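Local coordinates for glutathione S-transferase domain (Burkholderia graminis, PDB 4MF5), which probably transfers glutathione to electrophilic substrates as a glutathione transferase, and binds glutathione, at residues R134-Q139 against W195-Q200; D199-A204 against A238-R243. One frame throughout, in Å; residues are numbered along the deposited sequence.

Contact 1. Residues R134-Q139 against W195-Q200; sequences RYEAIQ and WILGDQ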
# COMPACT_ATOMS: atom_id res chain seq x y z
N ARG A 134 -7.16 -5.30 13.99
CA ARG A 134 -5.85 -5.31 13.33
C ARG A 134 -6.01 -5.25 11.82
O ARG A 134 -5.34 -4.48 11.13
CB ARG A 134 -5.07 -6.58 13.69
CG ARG A 134 -3.81 -6.75 12.85
CD ARG A 134 -3.14 -8.08 13.13
NE ARG A 134 -1.83 -8.15 12.46
CZ ARG A 134 -0.74 -7.52 12.92
NH1 ARG A 134 -0.78 -6.83 14.03
NH2 ARG A 134 0.41 -7.63 12.28
N TYR A 135 -6.87 -6.12 11.28
CA TYR A 135 -7.07 -6.12 9.83
C TYR A 135 -7.70 -4.82 9.34
O TYR A 135 -7.36 -4.34 8.27
CB TYR A 135 -7.85 -7.36 9.37
CG TYR A 135 -7.06 -8.62 9.58
CD1 TYR A 135 -5.85 -8.84 8.93
CD2 TYR A 135 -7.48 -9.57 10.49
CE1 TYR A 135 -5.08 -9.95 9.17
CE2 TYR A 135 -6.73 -10.68 10.74
CZ TYR A 135 -5.52 -10.87 10.11
OH TYR A 135 -4.77 -11.99 10.39
N GLU A 136 -8.61 -4.24 10.12
CA GLU A 136 -9.17 -2.94 9.78
C GLU A 136 -8.09 -1.86 9.72
O GLU A 136 -8.09 -1.00 8.83
CB GLU A 136 -10.29 -2.58 10.74
CG GLU A 136 -11.08 -1.37 10.32
CD GLU A 136 -12.18 -1.01 11.27
OE1 GLU A 136 -12.05 -1.18 12.49
OE2 GLU A 136 -13.22 -0.56 10.79
N ALA A 137 -7.17 -1.89 10.69
CA ALA A 137 -6.04 -0.96 10.67
C ALA A 137 -5.21 -1.15 9.42
O ALA A 137 -4.83 -0.17 8.76
CB ALA A 137 -5.17 -1.14 11.92
N ILE A 138 -4.88 -2.40 9.09
CA ILE A 138 -4.09 -2.68 7.92
C ILE A 138 -4.81 -2.21 6.66
O ILE A 138 -4.20 -1.62 5.76
CB ILE A 138 -3.71 -4.19 7.85
CG1 ILE A 138 -2.77 -4.55 9.03
CG2 ILE A 138 -3.07 -4.53 6.50
CD1 ILE A 138 -2.52 -6.03 9.17
N GLN A 139 -6.13 -2.45 6.60
CA GLN A 139 -6.96 -1.95 5.50
C GLN A 139 -6.79 -0.44 5.31
O GLN A 139 -6.56 0.04 4.20
CB GLN A 139 -8.41 -2.31 5.80
CG GLN A 139 -9.43 -1.71 4.86
CD GLN A 139 -10.80 -1.91 5.45
OE1 GLN A 139 -11.45 -2.92 5.18
NE2 GLN A 139 -11.20 -1.00 6.32
N TRP A 195 -10.91 9.47 15.37
CA TRP A 195 -9.80 9.09 14.52
C TRP A 195 -10.31 8.06 13.52
O TRP A 195 -11.46 7.62 13.58
CB TRP A 195 -8.64 8.54 15.38
CG TRP A 195 -8.03 9.55 16.27
CD1 TRP A 195 -8.13 9.63 17.62
CD2 TRP A 195 -7.20 10.65 15.87
NE1 TRP A 195 -7.44 10.70 18.10
CE2 TRP A 195 -6.84 11.34 17.04
CE3 TRP A 195 -6.74 11.13 14.63
CZ2 TRP A 195 -6.03 12.48 17.01
CZ3 TRP A 195 -5.94 12.24 14.61
CH2 TRP A 195 -5.60 12.91 15.79
N ILE A 196 -9.45 7.64 12.59
CA ILE A 196 -9.90 6.77 11.52
C ILE A 196 -10.52 5.46 12.05
O ILE A 196 -11.51 4.98 11.51
CB ILE A 196 -8.78 6.53 10.49
CG1 ILE A 196 -8.52 7.82 9.73
CG2 ILE A 196 -9.12 5.38 9.55
CD1 ILE A 196 -7.24 7.79 8.92
N LEU A 197 -9.94 4.89 13.11
CA LEU A 197 -10.46 3.65 13.68
C LEU A 197 -11.44 3.89 14.83
O LEU A 197 -11.84 2.93 15.48
CB LEU A 197 -9.32 2.74 14.15
CG LEU A 197 -8.34 2.37 13.03
CD1 LEU A 197 -7.28 1.43 13.58
CD2 LEU A 197 -9.02 1.75 11.83
N GLY A 198 -11.86 5.12 15.07
CA GLY A 198 -12.81 5.40 16.14
C GLY A 198 -12.13 6.19 17.24
O GLY A 198 -11.47 7.19 16.98
N ASP A 199 -12.31 5.73 18.48
CA ASP A 199 -11.77 6.46 19.59
C ASP A 199 -10.26 6.45 19.64
O ASP A 199 -9.65 7.41 20.11
CB ASP A 199 -12.26 5.88 20.93
CG ASP A 199 -13.71 6.18 21.22
OD1 ASP A 199 -14.32 7.05 20.57
OD2 ASP A 199 -14.23 5.55 22.17
N GLN A 200 -9.63 5.38 19.17
CA GLN A 200 -8.19 5.21 19.39
C GLN A 200 -7.38 5.69 18.19
O GLN A 200 -7.51 5.17 17.09
CB GLN A 200 -7.87 3.77 19.67
CG GLN A 200 -8.59 3.24 20.91
CD GLN A 200 -8.37 4.10 22.14
OE1 GLN A 200 -9.33 4.43 22.85
NE2 GLN A 200 -7.12 4.45 22.42
O HOH W 1 -13.09 0.87 13.91
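Leu197 reaches Ala137 and Glu136 because its CG is anti to the carbonyl carbon, chi1 -58°, which sends the fork of the side chain from the loop to the helix. Glu136 has CG anti to its own backbone N, chi1 -170°, and runs extended along the flank of Leu197 in the opposite direction. One branch of the leucine, CD1, packs on Ala137 CB at 3.7 Å. The other branch, CD2, lies 4.0 Å from Glu136 CG, against the aliphatic part of that side chain. The contact is small and apolar at its centre, and a water bridges its polar side. This water donates to Glu136 OE1 at 2.7 Å and to Leu197 O at 2.9 Å, tying the carboxylate to the loop backbone. The other carboxylate oxygen, OE2, forms a salt bridge with Arg189, whose NE also bonds Ile196 O. Each carboxylate oxygen thus has a partner. The loop itself is a type I turn from Trp195 to Gly198, closed by Gly198 N to Trp195 O at 2.9 Å. Elsewhere on 134-139, Tyr135 OH and Gln139 OE1 form hydrogen bonds with Asp121 OD2 and Phe110 N of the second subunit. Trp140 and Pro128 also touch Leu197. The contact joins helix 131-161 to the loop between helices 170-190 and 203-216.

Contact 2. Residues D199-A204 against A238-R243; sequences DQYSIA and AAFVAR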
# COMPACT_ATOMS: atom_id res chain seq x y z
N ASP A 199 -12.31 5.73 18.48
CA ASP A 199 -11.77 6.46 19.59
C ASP A 199 -10.26 6.45 19.64
O ASP A 199 -9.65 7.41 20.11
CB ASP A 199 -12.26 5.88 20.93
CG ASP A 199 -13.71 6.18 21.22
OD1 ASP A 199 -14.32 7.05 20.57
OD2 ASP A 199 -14.23 5.55 22.17
N GLN A 200 -9.63 5.38 19.17
CA GLN A 200 -8.19 5.21 19.39
C GLN A 200 -7.38 5.69 18.19
O GLN A 200 -7.51 5.17 17.09
CB GLN A 200 -7.87 3.77 19.67
CG GLN A 200 -8.59 3.24 20.91
CD GLN A 200 -8.37 4.10 22.14
OE1 GLN A 200 -9.33 4.43 22.85
NE2 GLN A 200 -7.12 4.45 22.42
N TYR A 201 -6.53 6.67 18.43
CA TYR A 201 -5.50 7.11 17.50
C TYR A 201 -4.61 5.91 17.15
O TYR A 201 -4.28 5.13 18.03
CB TYR A 201 -4.69 8.20 18.20
CG TYR A 201 -3.47 8.72 17.49
CD1 TYR A 201 -3.57 9.58 16.40
CD2 TYR A 201 -2.19 8.43 17.97
CE1 TYR A 201 -2.44 10.14 15.82
CE2 TYR A 201 -1.07 8.98 17.40
CZ TYR A 201 -1.20 9.86 16.34
OH TYR A 201 -0.10 10.50 15.78
N SER A 202 -4.22 5.80 15.89
CA SER A 202 -3.53 4.60 15.44
C SER A 202 -2.59 4.87 14.30
O SER A 202 -2.54 5.98 13.74
CB SER A 202 -4.55 3.54 14.99
OG SER A 202 -5.11 3.88 13.71
N ILE A 203 -1.92 3.81 13.85
CA ILE A 203 -1.10 3.88 12.67
C ILE A 203 -1.87 4.32 11.43
O ILE A 203 -1.25 4.82 10.49
CB ILE A 203 -0.35 2.55 12.40
CG1 ILE A 203 -1.29 1.36 12.20
CG2 ILE A 203 0.69 2.31 13.48
CD1 ILE A 203 -0.57 0.11 11.73
N ALA A 204 -3.19 4.10 11.37
CA ALA A 204 -3.93 4.61 10.22
C ALA A 204 -3.87 6.14 10.14
O ALA A 204 -3.72 6.73 9.06
CB ALA A 204 -5.38 4.14 10.26
N ALA A 238 -6.21 19.14 12.39
CA ALA A 238 -5.80 20.12 13.39
C ALA A 238 -5.37 19.42 14.69
O ALA A 238 -4.38 19.81 15.30
CB ALA A 238 -6.90 21.14 13.65
N ALA A 239 -6.13 18.40 15.11
CA ALA A 239 -5.75 17.64 16.29
C ALA A 239 -4.40 16.96 16.07
O ALA A 239 -3.53 16.96 16.93
CB ALA A 239 -6.83 16.61 16.62
N PHE A 240 -4.22 16.35 14.90
CA PHE A 240 -3.01 15.60 14.58
C PHE A 240 -1.77 16.48 14.68
O PHE A 240 -0.80 16.12 15.35
CB PHE A 240 -3.15 15.01 13.18
CG PHE A 240 -1.98 14.15 12.76
CD1 PHE A 240 -1.93 12.82 13.15
CD2 PHE A 240 -0.97 14.64 11.97
CE1 PHE A 240 -0.89 12.00 12.77
CE2 PHE A 240 0.09 13.82 11.57
CZ PHE A 240 0.12 12.50 11.97
N VAL A 241 -1.80 17.63 13.99
CA VAL A 241 -0.59 18.43 13.91
C VAL A 241 -0.20 19.04 15.22
O VAL A 241 0.97 19.38 15.40
CB VAL A 241 -0.65 19.49 12.78
CG1 VAL A 241 -0.82 18.84 11.42
CG2 VAL A 241 -1.73 20.54 13.03
N ALA A 242 -1.15 19.16 16.15
CA ALA A 242 -0.89 19.71 17.48
C ALA A 242 -0.29 18.70 18.46
O ALA A 242 0.18 19.10 19.53
CB ALA A 242 -2.17 20.27 18.07
N ARG A 243 -0.33 17.41 18.15
CA ARG A 243 0.23 16.43 19.06
C ARG A 243 1.73 16.65 19.23
O ARG A 243 2.45 16.75 18.24
CB ARG A 243 -0.01 15.00 18.55
CG ARG A 243 -1.48 14.60 18.51
CD ARG A 243 -1.69 13.20 17.97
NE ARG A 243 -1.09 12.18 18.83
CZ ARG A 243 -1.72 11.57 19.81
NH1 ARG A 243 -2.98 11.88 20.12
NH2 ARG A 243 -1.10 10.63 20.49
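Tyr201 faces Phe240 and Arg243 from a loop that runs into a helix, while its partners lie near the end of another helix. Tyr201 and Phe240 are the closest pair of CA atoms, 9.3 Å apart, so side chains alone span the gap. Segment 199-204 is loop up to Ser202, the N-cap of helix 203-216. Ser202 OG accepts from Ala204 N at 3.0 Å, a capping bond. Segment 238-243 lies on helix 231-242, and Arg243 is the N-cap residue of helix 244-250.

Tyr201 has CG anti to its backbone N, chi1 174°, which carries the ring out to Arg243. The arginine chain bends at chi3, 64°, and lays its guanidinium over one face of the ring. The two planes are 23° apart, and Arg243 CZ is 3.7 Å from the ring centroid: a cation-pi stack. Arg243 NE sits nearest Tyr201 CZ, at 3.4 Å, and CD adds a CH-pi contact on the same face. Phe240 comes to the edge of the tyrosine ring, with CD1 3.8 Å from Tyr201 CE1. The two side chains cross at about a right angle.

Glu62 forms a salt bridge with Arg243 NE through OE2, which also takes a weak hydrogen bond from Tyr201 OH. Glu62 thus meets both partners of the stack, and would probably offset the positive charge beside the ring. It belongs to helix 51-63 of the thioredoxin-like domain. The arrangement is therefore a domain interface of the glutathione transferase fold, where the all-helical C-terminal domain meets the N-terminal one.

In the fold
Contacts 1 and 2 share Asp199 and Gln200, and their centres are 12 Å apart. The chain passes from the turn of contact 1 straight into the helix start of contact 2. Leu197 CD1 lies 3.3 Å from Ser202 OG, the capping atom. Trp195 reaches further: its ring meets Tyr201 edge-to-face, and its CH2 is 3.8 Å from Phe240 N. Together they join the loop before helix 203-216 to helix 131-161 on the one hand and to helix 231-242 on the other. Contact 1 lies away from the glutathione site. In contact 2 the side chain of Phe240 is about 12 Å from that of Asn52, a glutathione-binding residue. No touching residue belongs to the pocket.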